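Local coordinates for protein isomerase/lactonizing enzyme (Agrobacterium tumefaciens, PDB 1RVK) that is of unknown function but, as a magnesium-binding member of the enolase superfamily, probably catalyses an isomerase or lactonizing type of reaction on a carboxylate substrate, at residues 8-12 / 33-37; 162-166 / 353-357. All blocks are in the same frame, centred on the assembly; numbering follows the deposited sequence.

The two contacts lie in different parts of an enolase-superfamily chain, their centres 32 Å apart and their nearest atoms about 20 Å from each other, so neither touches the other. Contact 1 comes first: residues 8-12 and 33-37 pair strands 3-15 and 30-42 in the antiparallel sheet of the N-terminal domain. Contact 2 comes later in the chain and brings the end of helix 150-163 against the turn that leads into strand 358-360. The first is a local pairing, 21 residues apart in sequence, whereas the second spans 187 residues and joins early and late parts of the barrel domain, which holds the magnesium site. Each contact is thus internal to its own domain.

Contact 1: 8-12 / 33-37; sequences VRVFR and VEQAM
F11 and Q35 face each other as a hydrogen-bonded antiparallel pair. F11 N gives to Q35 O at 2.9 Å. The return bond, from Q35 N to F11 O at 2.8 Å, is nearly straight, with an N-H...O angle of 174°. R9 and M37 form the next such pair, while V10-A36 and R12-E34 are the non-hydrogen-bonded pairs between and beyond them. F11 CB points to the sheet face that also carries R9, Q35 and M37. CG stands between the backbone N and the carbonyl carbon (chi1 61°), which folds the ring back over the partner strand. CD1 then lies 3.4 Å from Q35 O; CE1 passes Q35 CG and approaches M37 CB near the ring plane; CZ ends 3.5 Å from Q35 CG. Q35 CB lies over the ring face, 4.0 Å from the centroid, a CH-pi contact offset toward the rim. On the other sheet face V10 CG2 meets A36 CB at 4.2 Å. A water links R9 NH1 to M37 O, although R9 also has a salt bridge to E7. Strand 30-42 is the middle strand of a three-stranded sheet; along outermost strand 3-15 the C-terminal tail adds backbone bonds, V381 to V10 and N379 to R12. F51 of strand 47-52 packs against F11, Q35 and M37, Y345 meets the F11 ring edge-to-face, and helix 373-378 covers F11 and M37 through I376.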
ATOM      1  N   VAL A   8       5.404  -7.136 -21.178  1.00 16.89           N
ATOM      2  CA  VAL A   8       4.186  -6.978 -20.399  1.00 15.92           C
ATOM      3  C   VAL A   8       3.177  -8.019 -20.858  1.00 16.72           C
ATOM      4  O   VAL A   8       2.922  -8.165 -22.053  1.00 16.73           O
ATOM      5  CB  VAL A   8       3.567  -5.576 -20.585  1.00 16.56           C
ATOM      6  CG1 VAL A   8       2.228  -5.495 -19.851  1.00 17.14           C
ATOM      7  CG2 VAL A   8       4.523  -4.514 -20.055  1.00 16.01           C
ATOM      8  N   ARG A   9       2.619  -8.749 -19.900  1.00 15.20           N
ATOM      9  CA  ARG A   9       1.622  -9.768 -20.190  1.00 15.87           C
ATOM     10  C   ARG A   9       0.359  -9.414 -19.426  1.00 15.48           C
ATOM     11  O   ARG A   9       0.363  -9.351 -18.195  1.00 16.60           O
ATOM     12  CB  ARG A   9       2.125 -11.151 -19.759  1.00 18.16           C
ATOM     13  CG  ARG A   9       3.315 -11.655 -20.563  1.00 18.17           C
ATOM     14  CD  ARG A   9       3.809 -12.995 -20.042  1.00 22.48           C
ATOM     15  NE  ARG A   9       4.797 -13.594 -20.938  1.00 25.25           N
ATOM     16  CZ  ARG A   9       6.000 -13.084 -21.183  1.00 27.53           C
ATOM     17  NH1 ARG A   9       6.384 -11.958 -20.596  1.00 27.30           N
ATOM     18  NH2 ARG A   9       6.822 -13.701 -22.024  1.00 28.08           N
ATOM     19  N   VAL A  10      -0.716  -9.161 -20.164  1.00 15.70           N
ATOM     20  CA  VAL A  10      -1.989  -8.822 -19.550  1.00 15.43           C
ATOM     21  C   VAL A  10      -2.854 -10.072 -19.523  1.00 15.63           C
ATOM     22  O   VAL A  10      -2.957 -10.793 -20.519  1.00 15.89           O
ATOM     23  CB  VAL A  10      -2.712  -7.710 -20.342  1.00 15.56           C
ATOM     24  CG1 VAL A  10      -3.995  -7.304 -19.628  1.00 18.15           C
ATOM     25  CG2 VAL A  10      -1.793  -6.505 -20.495  1.00 16.38           C
ATOM     26  N   PHE A  11      -3.465 -10.335 -18.374  1.00 15.60           N
ATOM     27  CA  PHE A  11      -4.316 -11.504 -18.219  1.00 16.18           C
ATOM     28  C   PHE A  11      -5.532 -11.145 -17.378  1.00 17.89           C
ATOM     29  O   PHE A  11      -5.595 -10.057 -16.802  1.00 16.74           O
ATOM     30  CB  PHE A  11      -3.543 -12.635 -17.539  1.00 16.77           C
ATOM     31  CG  PHE A  11      -3.049 -12.291 -16.162  1.00 17.53           C
ATOM     32  CD1 PHE A  11      -1.905 -11.518 -15.990  1.00 17.73           C
ATOM     33  CD2 PHE A  11      -3.744 -12.725 -15.034  1.00 16.48           C
ATOM     34  CE1 PHE A  11      -1.455 -11.182 -14.711  1.00 17.63           C
ATOM     35  CE2 PHE A  11      -3.305 -12.395 -13.753  1.00 17.80           C
ATOM     36  CZ  PHE A  11      -2.157 -11.621 -13.591  1.00 17.65           C
ATOM     37  N   ARG A  12      -6.491 -12.064 -17.306  1.00 17.73           N
ATOM     38  CA  ARG A  12      -7.710 -11.836 -16.536  1.00 19.53           C
ATOM     39  C   ARG A  12      -7.687 -12.585 -15.205  1.00 19.00           C
ATOM     40  O   ARG A  12      -7.429 -13.786 -15.164  1.00 17.84           O
ATOM     41  CB  ARG A  12      -8.937 -12.300 -17.330  1.00 22.20           C
ATOM     42  CG  ARG A  12      -8.928 -11.929 -18.805  1.00 26.59           C
ATOM     43  CD  ARG A  12      -9.920 -12.795 -19.585  1.00 31.27           C
ATOM     44  NE  ARG A  12      -9.665 -12.773 -21.025  1.00 34.46           N
ATOM     45  CZ  ARG A  12      -9.851 -11.710 -21.803  1.00 35.38           C
ATOM     46  NH1 ARG A  12     -10.296 -10.574 -21.284  1.00 36.99           N
ATOM     47  NH2 ARG A  12      -9.584 -11.780 -23.102  1.00 37.37           N
ATOM     48  N   VAL A  33     -11.138  -9.202 -14.057  1.00 19.12           N
ATOM     49  CA  VAL A  33     -10.451  -7.921 -14.142  1.00 19.48           C
ATOM     50  C   VAL A  33      -9.097  -8.098 -14.818  1.00 18.37           C
ATOM     51  O   VAL A  33      -8.380  -9.055 -14.542  1.00 17.49           O
ATOM     52  CB  VAL A  33     -10.234  -7.333 -12.732  1.00 20.03           C
ATOM     53  CG1 VAL A  33      -9.445  -6.033 -12.815  1.00 19.85           C
ATOM     54  CG2 VAL A  33     -11.583  -7.098 -12.060  1.00 21.48           C
ATOM     55  N   GLU A  34      -8.751  -7.177 -15.708  1.00 17.28           N
ATOM     56  CA  GLU A  34      -7.470  -7.253 -16.395  1.00 18.48           C
ATOM     57  C   GLU A  34      -6.330  -6.839 -15.470  1.00 17.91           C
ATOM     58  O   GLU A  34      -6.376  -5.780 -14.840  1.00 17.41           O
ATOM     59  CB  GLU A  34      -7.474  -6.361 -17.635  1.00 19.84           C
ATOM     60  CG  GLU A  34      -8.244  -6.936 -18.812  1.00 22.72           C
ATOM     61  CD  GLU A  34      -8.149  -6.057 -20.044  1.00 25.67           C
ATOM     62  OE1 GLU A  34      -7.123  -5.363 -20.201  1.00 26.97           O
ATOM     63  OE2 GLU A  34      -9.091  -6.071 -20.865  1.00 26.56           O
ATOM     64  N   GLN A  35      -5.311  -7.686 -15.394  1.00 16.41           N
ATOM     65  CA  GLN A  35      -4.140  -7.429 -14.566  1.00 18.93           C
ATOM     66  C   GLN A  35      -2.916  -7.540 -15.467  1.00 17.33           C
ATOM     67  O   GLN A  35      -2.913  -8.318 -16.413  1.00 17.84           O
ATOM     68  CB  GLN A  35      -4.050  -8.463 -13.440  1.00 22.34           C
ATOM     69  CG  GLN A  35      -2.817  -8.324 -12.557  1.00 29.71           C
ATOM     70  CD  GLN A  35      -2.819  -7.048 -11.731  1.00 32.91           C
ATOM     71  OE1 GLN A  35      -1.826  -6.711 -11.091  1.00 35.78           O
ATOM     72  NE2 GLN A  35      -3.943  -6.340 -11.734  1.00 36.40           N
ATOM     73  N   ALA A  36      -1.876  -6.767 -15.183  1.00 16.50           N
ATOM     74  CA  ALA A  36      -0.679  -6.831 -16.007  1.00 14.09           C
ATOM     75  C   ALA A  36       0.539  -7.283 -15.214  1.00 15.42           C
ATOM     76  O   ALA A  36       0.681  -6.969 -14.031  1.00 14.28           O
ATOM     77  CB  ALA A  36      -0.409  -5.471 -16.643  1.00 15.90           C
HETATM   78  N   MSE A  37       1.408  -8.044 -15.869  1.00 14.35           N
HETATM   79  CA  MSE A  37       2.633  -8.504 -15.236  1.00 14.78           C
HETATM   80  C   MSE A  37       3.793  -8.011 -16.085  1.00 14.72           C
HETATM   81  O   MSE A  37       3.831  -8.250 -17.297  1.00 13.48           O
HETATM   82  CB  MSE A  37       2.683 -10.034 -15.133  1.00 15.77           C
HETATM   83  CG  MSE A  37       3.994 -10.552 -14.520  1.00 15.35           C
HETATM   84 SE   MSE A  37       4.120 -12.490 -14.277  1.00 21.08          SE
HETATM   85  CE  MSE A  37       4.233 -13.004 -16.143  1.00 18.69           C
TER
HETATM   86  O   HOH W   1       5.362 -10.461 -18.209  1.00 17.84           O
HETATM   87  O   HOH W   2     -10.706  -7.999 -20.950  1.00 38.95           O

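Contact 2: 162-166 / 353-357; sequences KRGYK and MDRDG
K162 and R355 meet at the helix end, where K162 O approaches R355 NH2 at too poor an angle for a hydrogen bond. A water instead donates to both K162 O and R355 O, at 2.9 and 2.8 Å. R163 O lies over the centre of one face of the R355 guanidinium, 4.0 Å above its plane. R163 itself gives two direct hydrogen bonds across the contact. Bent at chi2 (65°), its chain brings the guanidinium edge to successive carbonyls, NH2 giving to M353 O at 2.8 Å and NH1 to D354 O at 3.2 Å. Both acceptors lie near the guanidinium plane, but NH1 stands above the D354 carbonyl plane, on the face opposite G357 N, the other donor to that oxygen. NE pairs with D340, so bonds along its edge fix the guanidinium's rotation. G164 turns the chain out of the helix at positive phi (125°) and, having no side chain on the side that meets the turn, lets its CA lie 3.5 Å from R355 O. Y165 presents a ring face to selenomethionine M353: CE sits over its centre, 3.5 Å from the centroid, as a CH-pi contact, with SE oblique in a Met-aromatic contact. The same methyl covers one face of the R163 guanidinium, so M353 packs between arginine and tyrosine. K166 N is linked by a water to G357 O. A helix-ending Schellman motif at G164 thus meets a type I beta turn from D354 to G357, which begins with an Asx turn from D354 OD1 to D356 N. In the TIM-type beta/alpha barrel of the enolase superfamily, this joins the C-terminal end of helix 150-163, leading into barrel strand 167-171, to the late turn before strand 358-360.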
ATOM      1  N   LYS A 162     -10.568 -12.023  16.611  1.00 16.61           N
ATOM      2  CA  LYS A 162     -10.587 -13.476  16.736  1.00 19.90           C
ATOM      3  C   LYS A 162      -9.536 -14.091  15.807  1.00 18.82           C
ATOM      4  O   LYS A 162      -8.877 -15.071  16.165  1.00 17.58           O
ATOM      5  CB  LYS A 162     -11.978 -14.013  16.385  1.00 23.47           C
ATOM      6  CG  LYS A 162     -12.129 -15.520  16.538  1.00 30.73           C
ATOM      7  CD  LYS A 162     -13.547 -15.964  16.195  1.00 37.02           C
ATOM      8  CE  LYS A 162     -13.718 -17.468  16.352  1.00 40.23           C
ATOM      9  NZ  LYS A 162     -12.800 -18.231  15.459  1.00 43.54           N
ATOM     10  N   ARG A 163      -9.382 -13.509  14.620  1.00 16.32           N
ATOM     11  CA  ARG A 163      -8.409 -13.986  13.635  1.00 15.17           C
ATOM     12  C   ARG A 163      -6.974 -13.825  14.129  1.00 15.34           C
ATOM     13  O   ARG A 163      -6.080 -14.558  13.707  1.00 14.17           O
ATOM     14  CB  ARG A 163      -8.578 -13.231  12.312  1.00 14.63           C
ATOM     15  CG  ARG A 163      -7.527 -13.554  11.257  1.00 14.70           C
ATOM     16  CD  ARG A 163      -7.591 -15.002  10.790  1.00 15.60           C
ATOM     17  NE  ARG A 163      -6.577 -15.287   9.773  1.00 15.42           N
ATOM     18  CZ  ARG A 163      -5.292 -15.518  10.032  1.00 16.04           C
ATOM     19  NH1 ARG A 163      -4.844 -15.508  11.280  1.00 15.28           N
ATOM     20  NH2 ARG A 163      -4.448 -15.753   9.035  1.00 16.73           N
ATOM     21  N   GLY A 164      -6.751 -12.855  15.010  1.00 15.02           N
ATOM     22  CA  GLY A 164      -5.415 -12.656  15.541  1.00 14.62           C
ATOM     23  C   GLY A 164      -4.834 -11.264  15.381  1.00 13.39           C
ATOM     24  O   GLY A 164      -3.782 -10.973  15.941  1.00 14.55           O
ATOM     25  N   TYR A 165      -5.506 -10.406  14.619  1.00 13.86           N
ATOM     26  CA  TYR A 165      -5.022  -9.043  14.413  1.00 12.60           C
ATOM     27  C   TYR A 165      -4.915  -8.299  15.741  1.00 13.12           C
ATOM     28  O   TYR A 165      -5.858  -8.301  16.531  1.00 12.58           O
ATOM     29  CB  TYR A 165      -5.974  -8.281  13.483  1.00 13.23           C
ATOM     30  CG  TYR A 165      -5.915  -8.721  12.037  1.00 14.17           C
ATOM     31  CD1 TYR A 165      -4.853  -8.341  11.217  1.00 12.33           C
ATOM     32  CD2 TYR A 165      -6.926  -9.508  11.482  1.00 14.21           C
ATOM     33  CE1 TYR A 165      -4.800  -8.727   9.879  1.00 14.53           C
ATOM     34  CE2 TYR A 165      -6.879  -9.906  10.138  1.00 14.78           C
ATOM     35  CZ  TYR A 165      -5.812  -9.508   9.347  1.00 14.35           C
ATOM     36  OH  TYR A 165      -5.752  -9.884   8.025  1.00 14.96           O
ATOM     37  N   LYS A 166      -3.767  -7.667  15.981  1.00 11.50           N
ATOM     38  CA  LYS A 166      -3.548  -6.905  17.209  1.00 14.02           C
ATOM     39  C   LYS A 166      -3.855  -5.424  16.986  1.00 14.23           C
ATOM     40  O   LYS A 166      -3.879  -4.628  17.928  1.00 13.81           O
ATOM     41  CB  LYS A 166      -2.104  -7.068  17.687  1.00 16.82           C
ATOM     42  CG  LYS A 166      -1.792  -8.434  18.298  1.00 21.18           C
ATOM     43  CD  LYS A 166      -0.334  -8.502  18.742  1.00 27.72           C
ATOM     44  CE  LYS A 166      -0.078  -9.644  19.718  1.00 31.86           C
ATOM     45  NZ  LYS A 166      -0.419 -10.981  19.174  1.00 32.91           N
HETATM   46  N   MSE A 353      -0.409 -15.060   7.651  1.00 15.54           N
HETATM   47  CA  MSE A 353      -0.400 -14.544   9.014  1.00 14.98           C
HETATM   48  C   MSE A 353      -0.789 -15.626  10.021  1.00 15.41           C
HETATM   49  O   MSE A 353      -1.781 -16.336   9.823  1.00 15.50           O
HETATM   50  CB  MSE A 353      -1.361 -13.355   9.133  1.00 14.16           C
HETATM   51  CG  MSE A 353      -1.278 -12.639  10.477  1.00 14.50           C
HETATM   52 SE   MSE A 353      -2.475 -11.132  10.626  1.00 17.77          SE
HETATM   53  CE  MSE A 353      -4.103 -12.104  11.050  1.00 14.24           C
ATOM     54  N   ASP A 354      -0.014 -15.764  11.097  1.00 16.04           N
ATOM     55  CA  ASP A 354      -0.346 -16.772  12.097  1.00 15.88           C
ATOM     56  C   ASP A 354      -1.500 -16.323  12.986  1.00 17.13           C
ATOM     57  O   ASP A 354      -2.047 -15.230  12.815  1.00 15.82           O
ATOM     58  CB  ASP A 354       0.877 -17.166  12.951  1.00 15.70           C
ATOM     59  CG  ASP A 354       1.458 -16.012  13.755  1.00 16.33           C
ATOM     60  OD1 ASP A 354       0.699 -15.136  14.214  1.00 15.74           O
ATOM     61  OD2 ASP A 354       2.693 -16.004  13.950  1.00 18.38           O
ATOM     62  N   ARG A 355      -1.876 -17.179  13.932  1.00 18.78           N
ATOM     63  CA  ARG A 355      -2.987 -16.892  14.828  1.00 18.75           C
ATOM     64  C   ARG A 355      -2.681 -15.824  15.867  1.00 18.74           C
ATOM     65  O   ARG A 355      -3.568 -15.418  16.617  1.00 18.12           O
ATOM     66  CB  ARG A 355      -3.428 -18.178  15.534  1.00 22.95           C
ATOM     67  CG  ARG A 355      -3.806 -19.305  14.586  1.00 27.49           C
ATOM     68  CD  ARG A 355      -5.016 -18.936  13.751  1.00 31.41           C
ATOM     69  NE  ARG A 355      -6.189 -18.684  14.582  1.00 35.04           N
ATOM     70  CZ  ARG A 355      -7.383 -18.346  14.106  1.00 36.34           C
ATOM     71  NH1 ARG A 355      -7.565 -18.217  12.798  1.00 37.15           N
ATOM     72  NH2 ARG A 355      -8.393 -18.132  14.939  1.00 36.85           N
ATOM     73  N   ASP A 356      -1.430 -15.370  15.914  1.00 18.35           N
ATOM     74  CA  ASP A 356      -1.025 -14.346  16.871  1.00 19.33           C
ATOM     75  C   ASP A 356      -0.930 -12.959  16.234  1.00 18.35           C
ATOM     76  O   ASP A 356      -0.575 -11.986  16.898  1.00 19.28           O
ATOM     77  CB  ASP A 356       0.318 -14.724  17.504  1.00 22.30           C
ATOM     78  CG  ASP A 356       0.197 -15.886  18.476  1.00 26.86           C
ATOM     79  OD1 ASP A 356       1.222 -16.545  18.753  1.00 28.67           O
ATOM     80  OD2 ASP A 356      -0.922 -16.133  18.976  1.00 28.00           O
ATOM     81  N   GLY A 357      -1.247 -12.873  14.946  1.00 17.05           N
ATOM     82  CA  GLY A 357      -1.207 -11.588  14.266  1.00 15.71           C
ATOM     83  C   GLY A 357       0.109 -11.238  13.592  1.00 15.71           C
ATOM     84  O   GLY A 357       0.320 -10.084  13.213  1.00 15.45           O
TER
HETATM   85  O   HOH W   3     -10.541 -16.989  13.127  1.00 15.42           O
HETATM   86  O   HOH W   4      -6.237 -15.933  17.040  1.00 23.42           O
HETATM   87  O   HOH W   5      -1.315  -8.016  14.620  1.00 13.27           O